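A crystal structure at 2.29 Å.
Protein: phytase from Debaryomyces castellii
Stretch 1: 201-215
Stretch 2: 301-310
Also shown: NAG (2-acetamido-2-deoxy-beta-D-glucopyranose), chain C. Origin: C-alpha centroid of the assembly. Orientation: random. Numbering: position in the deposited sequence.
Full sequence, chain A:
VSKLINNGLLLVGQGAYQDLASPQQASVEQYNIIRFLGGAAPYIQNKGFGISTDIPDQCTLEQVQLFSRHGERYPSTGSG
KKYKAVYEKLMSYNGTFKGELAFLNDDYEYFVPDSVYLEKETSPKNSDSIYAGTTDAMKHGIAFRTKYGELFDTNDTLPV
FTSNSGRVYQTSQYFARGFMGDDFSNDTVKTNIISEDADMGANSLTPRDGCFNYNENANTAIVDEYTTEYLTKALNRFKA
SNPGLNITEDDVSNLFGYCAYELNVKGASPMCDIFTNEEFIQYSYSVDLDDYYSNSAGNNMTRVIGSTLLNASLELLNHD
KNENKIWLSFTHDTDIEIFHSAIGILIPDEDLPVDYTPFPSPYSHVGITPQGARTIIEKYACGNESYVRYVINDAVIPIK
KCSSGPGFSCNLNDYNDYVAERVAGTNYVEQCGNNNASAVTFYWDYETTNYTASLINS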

# COMPACT_ATOMS: atom_id res chain seq x y z
N GLY A 201 19.69 -36.75 22.79
CA GLY A 201 18.60 -36.65 23.73
C GLY A 201 18.05 -35.23 23.75
O GLY A 201 17.79 -34.62 22.68
N ALA A 202 17.92 -34.69 24.96
CA ALA A 202 17.35 -33.40 25.19
C ALA A 202 18.36 -32.28 24.93
O ALA A 202 17.99 -31.10 24.88
CB ALA A 202 16.81 -33.32 26.61
N ASN A 203 19.63 -32.64 24.77
CA ASN A 203 20.65 -31.63 24.53
C ASN A 203 20.76 -31.38 23.04
O ASN A 203 21.74 -31.75 22.39
CB ASN A 203 22.00 -32.04 25.11
CG ASN A 203 23.01 -30.95 24.95
OD1 ASN A 203 22.69 -29.77 25.17
ND2 ASN A 203 24.22 -31.30 24.53
N SER A 204 19.74 -30.72 22.52
CA SER A 204 19.39 -30.80 21.10
C SER A 204 18.51 -29.61 20.75
O SER A 204 17.73 -29.15 21.59
CB SER A 204 18.58 -32.07 20.87
OG SER A 204 18.30 -32.26 19.50
N LEU A 205 18.65 -29.11 19.53
CA LEU A 205 17.68 -28.16 18.97
C LEU A 205 16.55 -28.92 18.29
O LEU A 205 15.57 -28.33 17.87
CB LEU A 205 18.36 -27.18 18.02
CG LEU A 205 19.10 -26.06 18.73
CD1 LEU A 205 19.95 -25.29 17.76
CD2 LEU A 205 18.15 -25.14 19.56
N THR A 206 16.69 -30.23 18.21
CA THR A 206 15.66 -31.12 17.68
C THR A 206 15.40 -32.26 18.67
O THR A 206 15.60 -33.41 18.33
CB THR A 206 16.09 -31.71 16.29
OG1 THR A 206 17.36 -32.40 16.42
CG2 THR A 206 16.37 -30.62 15.26
N PRO A 207 14.96 -31.95 19.90
CA PRO A 207 14.79 -32.99 20.93
C PRO A 207 13.77 -34.08 20.57
O PRO A 207 13.80 -35.17 21.17
CB PRO A 207 14.32 -32.20 22.15
CG PRO A 207 13.73 -30.93 21.56
CD PRO A 207 14.61 -30.61 20.39
N ARG A 208 12.89 -33.81 19.61
CA ARG A 208 11.98 -34.86 19.18
C ARG A 208 12.74 -36.07 18.61
O ARG A 208 12.20 -37.17 18.60
CB ARG A 208 10.99 -34.34 18.13
CG ARG A 208 11.64 -34.05 16.81
CD ARG A 208 10.87 -33.16 15.93
NE ARG A 208 11.76 -32.36 15.11
CZ ARG A 208 12.08 -32.64 13.86
NH1 ARG A 208 11.55 -33.71 13.27
NH2 ARG A 208 12.92 -31.85 13.20
N ASP A 209 13.95 -35.83 18.08
CA ASP A 209 14.75 -36.87 17.45
C ASP A 209 15.16 -37.98 18.44
O ASP A 209 15.15 -39.17 18.10
CB ASP A 209 16.00 -36.25 16.81
CG ASP A 209 15.69 -35.45 15.55
OD1 ASP A 209 14.55 -35.45 15.07
OD2 ASP A 209 16.54 -34.77 14.96
N GLY A 210 15.52 -37.57 19.66
CA GLY A 210 15.85 -38.49 20.73
C GLY A 210 14.64 -38.94 21.53
O GLY A 210 14.79 -39.66 22.51
N CYS A 211 13.44 -38.51 21.16
CA CYS A 211 12.28 -38.97 21.88
C CYS A 211 11.70 -40.19 21.21
O CYS A 211 11.04 -40.06 20.19
CB CYS A 211 11.22 -37.89 22.02
SG CYS A 211 9.79 -38.55 22.91
N PHE A 212 11.94 -41.37 21.80
CA PHE A 212 11.59 -42.64 21.16
C PHE A 212 10.11 -42.96 21.23
O PHE A 212 9.59 -43.58 20.32
CB PHE A 212 12.45 -43.80 21.70
CG PHE A 212 13.94 -43.57 21.49
CD1 PHE A 212 14.42 -43.16 20.24
CD2 PHE A 212 14.84 -43.70 22.54
CE1 PHE A 212 15.76 -42.90 20.04
CE2 PHE A 212 16.21 -43.45 22.34
CZ PHE A 212 16.66 -43.05 21.09
N ASN A 213 9.44 -42.50 22.28
CA ASN A 213 7.99 -42.72 22.43
C ASN A 213 7.10 -41.73 21.70
O ASN A 213 5.88 -41.85 21.72
CB ASN A 213 7.61 -42.81 23.91
CG ASN A 213 8.37 -43.92 24.62
OD1 ASN A 213 8.80 -44.89 23.99
ND2 ASN A 213 8.56 -43.77 25.93
N TYR A 214 7.73 -40.76 21.05
CA TYR A 214 7.00 -39.76 20.30
C TYR A 214 6.66 -40.33 18.94
O TYR A 214 7.53 -40.70 18.17
CB TYR A 214 7.81 -38.46 20.19
CG TYR A 214 7.28 -37.47 19.18
CD1 TYR A 214 5.99 -36.95 19.28
CD2 TYR A 214 8.08 -37.05 18.10
CE1 TYR A 214 5.50 -36.03 18.32
CE2 TYR A 214 7.61 -36.14 17.15
CZ TYR A 214 6.32 -35.63 17.27
OH TYR A 214 5.85 -34.74 16.35
N ASN A 215 5.37 -40.44 18.67
CA ASN A 215 4.93 -40.86 17.37
C ASN A 215 4.21 -39.69 16.68
O ASN A 215 3.06 -39.39 17.01
CB ASN A 215 4.05 -42.11 17.49
CG ASN A 215 3.59 -42.63 16.16
OD1 ASN A 215 4.16 -42.30 15.11
ND2 ASN A 215 2.56 -43.45 16.19
N MET A 301 2.87 -36.33 23.33
CA MET A 301 4.30 -36.34 23.59
C MET A 301 5.00 -35.01 23.44
O MET A 301 6.12 -34.85 23.90
CB MET A 301 5.01 -37.43 22.77
CG MET A 301 4.82 -38.83 23.34
SD MET A 301 5.28 -38.95 25.11
CE MET A 301 7.04 -38.70 24.98
N THR A 302 4.35 -34.04 22.80
CA THR A 302 5.03 -32.79 22.43
C THR A 302 5.27 -31.86 23.60
O THR A 302 6.25 -31.11 23.60
CB THR A 302 4.28 -32.04 21.33
OG1 THR A 302 2.96 -31.72 21.80
CG2 THR A 302 4.11 -32.94 20.09
N ARG A 303 4.39 -31.89 24.59
CA ARG A 303 4.65 -31.06 25.72
C ARG A 303 5.95 -31.45 26.41
O ARG A 303 6.72 -30.55 26.80
CB ARG A 303 3.55 -31.03 26.74
CG ARG A 303 3.93 -29.97 27.75
CD ARG A 303 2.91 -29.58 28.69
NE ARG A 303 1.63 -29.29 28.08
CZ ARG A 303 0.72 -28.54 28.68
NH1 ARG A 303 1.00 -27.98 29.86
NH2 ARG A 303 -0.47 -28.33 28.11
N VAL A 304 6.20 -32.77 26.58
CA VAL A 304 7.45 -33.19 27.23
C VAL A 304 8.66 -32.78 26.38
O VAL A 304 9.63 -32.25 26.92
CB VAL A 304 7.53 -34.71 27.60
CG1 VAL A 304 7.51 -35.60 26.37
CG2 VAL A 304 8.84 -34.98 28.37
N ILE A 305 8.59 -33.03 25.07
CA ILE A 305 9.66 -32.63 24.15
C ILE A 305 9.84 -31.11 24.11
O ILE A 305 10.95 -30.64 24.28
CB ILE A 305 9.40 -33.16 22.72
CG1 ILE A 305 9.33 -34.68 22.69
CG2 ILE A 305 10.52 -32.69 21.78
CD1 ILE A 305 8.66 -35.21 21.42
N GLY A 306 8.76 -30.36 23.90
CA GLY A 306 8.83 -28.89 23.88
C GLY A 306 9.40 -28.26 25.13
O GLY A 306 10.04 -27.21 25.07
N SER A 307 9.16 -28.91 26.27
CA SER A 307 9.56 -28.40 27.59
C SER A 307 11.05 -28.36 27.78
O SER A 307 11.53 -27.68 28.69
CB SER A 307 8.94 -29.24 28.71
OG SER A 307 7.54 -29.11 28.72
N THR A 308 11.79 -29.10 26.95
CA THR A 308 13.23 -29.09 27.06
C THR A 308 13.77 -27.73 26.72
O THR A 308 14.54 -27.15 27.51
CB THR A 308 13.92 -30.22 26.23
OG1 THR A 308 13.58 -30.09 24.85
CG2 THR A 308 13.37 -31.58 26.60
N LEU A 309 13.34 -27.19 25.56
CA LEU A 309 13.73 -25.82 25.17
C LEU A 309 13.05 -24.77 26.02
O LEU A 309 13.62 -23.73 26.23
CB LEU A 309 13.50 -25.53 23.68
CG LEU A 309 14.41 -26.27 22.69
CD1 LEU A 309 14.03 -25.97 21.24
CD2 LEU A 309 15.91 -25.99 22.96
N LEU A 310 11.84 -25.04 26.51
CA LEU A 310 11.18 -24.06 27.39
C LEU A 310 11.95 -23.88 28.70
O LEU A 310 12.18 -22.74 29.12
CB LEU A 310 9.72 -24.44 27.65
CG LEU A 310 8.88 -23.41 28.39
CD1 LEU A 310 8.79 -22.17 27.57
CD2 LEU A 310 7.51 -23.98 28.73
C1 NAG C . 11.73 -28.95 33.08
C2 NAG C . 11.81 -30.48 32.92
C3 NAG C . 11.25 -31.23 34.15
C4 NAG C . 11.87 -30.70 35.46
C5 NAG C . 11.62 -29.18 35.45
C6 NAG C . 12.15 -28.47 36.68
C7 NAG C . 11.82 -31.33 30.59
C8 NAG C . 11.02 -32.16 29.62
N2 NAG C . 11.17 -30.93 31.69
O3 NAG C . 11.49 -32.61 33.98
O4 NAG C . 11.43 -31.37 36.66
O5 NAG C . 12.26 -28.58 34.33
O6 NAG C . 11.96 -27.10 36.41
O7 NAG C . 13.01 -31.06 30.32
O HOH W 1 15.83 -29.48 23.75

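This is a mainly apolar contact in which an irregular loop, 201-215, packs along one side of a helix, with no direct hydrogen bond between them and one water as a polar link. The two pieces bury 543 Å², counting both sides.

Ile 305 is the centre of the contact and has the largest area covered. Its CA-to-CB bond points toward the loop. Ile 305 CG2 lies 3.7 Å from CG of Pro 207 and 3.4 Å from the backbone N of Arg 208. Ile 305 CD1 lies 3.8 Å from CB of Cys 211 and sits over one face of the Tyr 214 ring. Ile 305 CD1 is 3.9 Å from the Tyr 214 ring centroid, 29° off the normal, a CH-pi contact.

Met 301 meets the same ring differently. Met 301 CB is 3.7 Å from CD1 of Tyr 214, at the ring edge and near its plane. The methionine side chain is m at all three chi angles. This fold brings Met 301 CE to 3.4 Å from SG of Cys 211, and Met 301 CG packs 3.6 Å from the backbone O of Asn 213. Cys 211 SG is bonded covalently elsewhere in the structure, so it meets the methyl as a bonded sulfur, not a free thiol. Thr 302 adds CG2, 3.8 Å from CE1 of Tyr 214.

Further along the helix, Leu 309 takes over. Its CA-to-CB bond points sideways, but the end of its side chain comes nearer the loop. CD2 of Leu 309 lies 4.2 Å from CD2 of Leu 205 and 3.9 Å from the backbone O of Ser 204.

Thr 308 combines packing with polar contacts. Thr 308 CG2 is 3.9 Å from CB of Ala 202. Thr 308 OG1 is 3.4 Å from CG of Pro 207 and donates to the backbone O of Ile 305 at 2.7 Å, within the helix. The O of water 1 lies 2.6 Å from Thr 308 OG1 and 2.9 Å from both Ala 202 O and Ser 204 O. Each pair has hydrogen-bond geometry, but with two hydrogens the water cannot donate to all three at once. It bridges two loop carbonyls and the helix.

The loop also has bonds of its own. Thr 206 N donates to Ser 204 OG and Thr 206 OG1 to Asp 209 OD2, each at 2.9 Å. The CA-to-CB bond of Thr 206 points away from the helix, and its side chain lies outside the contact.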